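Local coordinates for Phthiocerol/phthiodiolone dimycocerosyl transferase (Mycobacterium tuberculosis, PDB 1Q9J), which probably catalyses the diesterification of phthiocerol and phthiodiolone with mycocerosic acids, the final step in making dimycocerosate esters, at residues G76-D81 and H106-L111. Sequence-based numbering, arbitrary orientation.
Sequences GICVID and HLQLIL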
loop_
_atom_site.group_PDB
_atom_site.type_symbol
_atom_site.label_atom_id
_atom_site.label_comp_id
_atom_site.label_asym_id
_atom_site.label_seq_id
_atom_site.Cartn_x
_atom_site.Cartn_y
_atom_site.Cartn_z
ATOM N N GLY A 76 5.260 12.222 20.060
ATOM C CA GLY A 76 3.982 12.838 20.353
ATOM C C GLY A 76 3.414 13.404 19.069
ATOM O O GLY A 76 4.110 13.484 18.051
ATOM N N ILE A 77 2.145 13.798 19.103
ATOM C CA ILE A 77 1.518 14.349 17.910
ATOM C C ILE A 77 2.153 15.681 17.558
ATOM O O ILE A 77 2.930 16.228 18.324
ATOM C CB ILE A 77 -0.000 14.555 18.088
ATOM C CG1 ILE A 77 -0.275 15.491 19.262
ATOM C CG2 ILE A 77 -0.678 13.223 18.329
ATOM C CD1 ILE A 77 -1.745 15.817 19.435
ATOM N N CYS A 78 1.815 16.193 16.390
ATOM C CA CYS A 78 2.360 17.448 15.944
ATOM C C CYS A 78 1.240 18.268 15.328
ATOM O O CYS A 78 0.865 18.056 14.168
ATOM C CB CYS A 78 3.455 17.192 14.920
ATOM S SG CYS A 78 3.775 18.584 13.838
ATOM N N VAL A 79 0.695 19.196 16.111
ATOM C CA VAL A 79 -0.399 20.045 15.647
ATOM C C VAL A 79 0.087 21.282 14.888
ATOM O O VAL A 79 1.073 21.903 15.270
ATOM C CB VAL A 79 -1.249 20.511 16.820
ATOM C CG1 VAL A 79 -2.513 21.159 16.290
ATOM C CG2 VAL A 79 -1.562 19.343 17.728
ATOM N N ILE A 80 -0.611 21.637 13.814
ATOM C CA ILE A 80 -0.239 22.805 13.017
ATOM C C ILE A 80 -1.462 23.632 12.625
ATOM O O ILE A 80 -2.581 23.116 12.581
ATOM C CB ILE A 80 0.488 22.393 11.733
ATOM C CG1 ILE A 80 1.709 21.537 12.083
ATOM C CG2 ILE A 80 0.898 23.624 10.952
ATOM C CD1 ILE A 80 2.374 20.927 10.870
ATOM N N ASP A 81 -1.248 24.913 12.333
ATOM C CA ASP A 81 -2.346 25.802 11.952
ATOM C C ASP A 81 -2.175 26.355 10.539
ATOM O O ASP A 81 -3.062 26.206 9.701
ATOM C CB ASP A 81 -2.455 26.957 12.952
ATOM C CG ASP A 81 -3.671 27.830 12.706
ATOM O OD1 ASP A 81 -3.839 28.827 13.441
ATOM O OD2 ASP A 81 -4.460 27.519 11.782
ATOM N N HIS A 106 5.211 9.330 12.455
ATOM C CA HIS A 106 4.892 10.738 12.668
ATOM C C HIS A 106 3.387 10.959 12.503
ATOM O O HIS A 106 2.804 10.575 11.482
ATOM C CB HIS A 106 5.643 11.615 11.652
ATOM C CG HIS A 106 7.113 11.756 11.929
ATOM N ND1 HIS A 106 7.601 12.428 13.025
ATOM C CD2 HIS A 106 8.195 11.315 11.245
ATOM C CE1 HIS A 106 8.924 12.399 13.007
ATOM N NE2 HIS A 106 9.310 11.730 11.939
ATOM N N LEU A 107 2.753 11.553 13.512
ATOM C CA LEU A 107 1.323 11.849 13.428
ATOM C C LEU A 107 1.174 13.361 13.308
ATOM O O LEU A 107 1.348 14.091 14.279
ATOM C CB LEU A 107 0.565 11.343 14.665
ATOM C CG LEU A 107 -0.943 11.636 14.592
ATOM C CD1 LEU A 107 -1.490 11.160 13.253
ATOM C CD2 LEU A 107 -1.683 10.966 15.740
ATOM N N GLN A 108 0.841 13.830 12.111
ATOM C CA GLN A 108 0.705 15.262 11.865
ATOM C C GLN A 108 -0.735 15.759 11.706
ATOM O O GLN A 108 -1.412 15.420 10.736
ATOM C CB GLN A 108 1.506 15.626 10.617
ATOM C CG GLN A 108 1.534 17.104 10.310
ATOM C CD GLN A 108 2.053 17.372 8.920
ATOM O OE1 GLN A 108 1.472 16.910 7.935
ATOM N NE2 GLN A 108 3.149 18.125 8.825
ATOM N N LEU A 109 -1.185 16.573 12.657
ATOM C CA LEU A 109 -2.529 17.135 12.617
ATOM C C LEU A 109 -2.510 18.620 12.257
ATOM O O LEU A 109 -1.932 19.431 12.981
ATOM C CB LEU A 109 -3.213 16.974 13.969
ATOM C CG LEU A 109 -4.593 17.634 14.043
ATOM C CD1 LEU A 109 -5.533 16.945 13.068
ATOM C CD2 LEU A 109 -5.127 17.556 15.465
ATOM N N ILE A 110 -3.154 18.976 11.151
ATOM C CA ILE A 110 -3.200 20.369 10.710
ATOM C C ILE A 110 -4.618 20.944 10.813
ATOM O O ILE A 110 -5.487 20.621 10.003
ATOM C CB ILE A 110 -2.714 20.509 9.251
ATOM C CG1 ILE A 110 -1.410 19.748 9.057
ATOM C CG2 ILE A 110 -2.465 21.972 8.923
ATOM C CD1 ILE A 110 -0.882 19.816 7.647
ATOM N N LEU A 111 -4.832 21.806 11.804
ATOM C CA LEU A 111 -6.126 22.435 12.027
ATOM C C LEU A 111 -6.526 23.340 10.866
ATOM O O LEU A 111 -5.693 24.059 10.307
ATOM C CB LEU A 111 -6.093 23.237 13.326
ATOM C CG LEU A 111 -5.718 22.471 14.592
ATOM C CD1 LEU A 111 -5.410 23.470 15.691
ATOM C CD2 LEU A 111 -6.841 21.537 15.014
HETATM O O HOH W 1 4.662 12.570 15.105
#
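Leu109 O receives the amide of Ile80 (Ile80 N to Leu109 O, 2.7 Å), the donor standing almost straight ahead of the carbonyl, while CA of Val79 makes a CA-H...O contact with the same oxygen. Ile80 in turn offers its own carbonyl to the amide of Leu111, at 2.7 Å from Ile80 O to Leu111 N. Leu109 N reaches Cys78 O from above the carbonyl plane, 39° out of it, and the amide of Cys78 bonds only weakly to Leu107 O. Beyond that bond a water links Gly76 O and Leu107 N, taking the N-H of Leu107 and donating to the carbonyl of Gly76. Side chains divide between the two faces. On one, Ile77 and Leu107 run side by side, CG2 of Ile77 3.6 Å from CD2 of Leu107, and helix 36-49 covers both; farther along, CG1 of Val79 meets CD1 of Leu111. On the other, Gln108 CG, anti to the backbone N (chi1 -176°), lies 4.0 Å from CD1 of Ile80. Strand 106-110 also bonds to strand 117-123, its antiparallel neighbour. Such parallel pairing places strand 78-80 at the edge, within this chain, of a mixed five-stranded sheet backed by a helix.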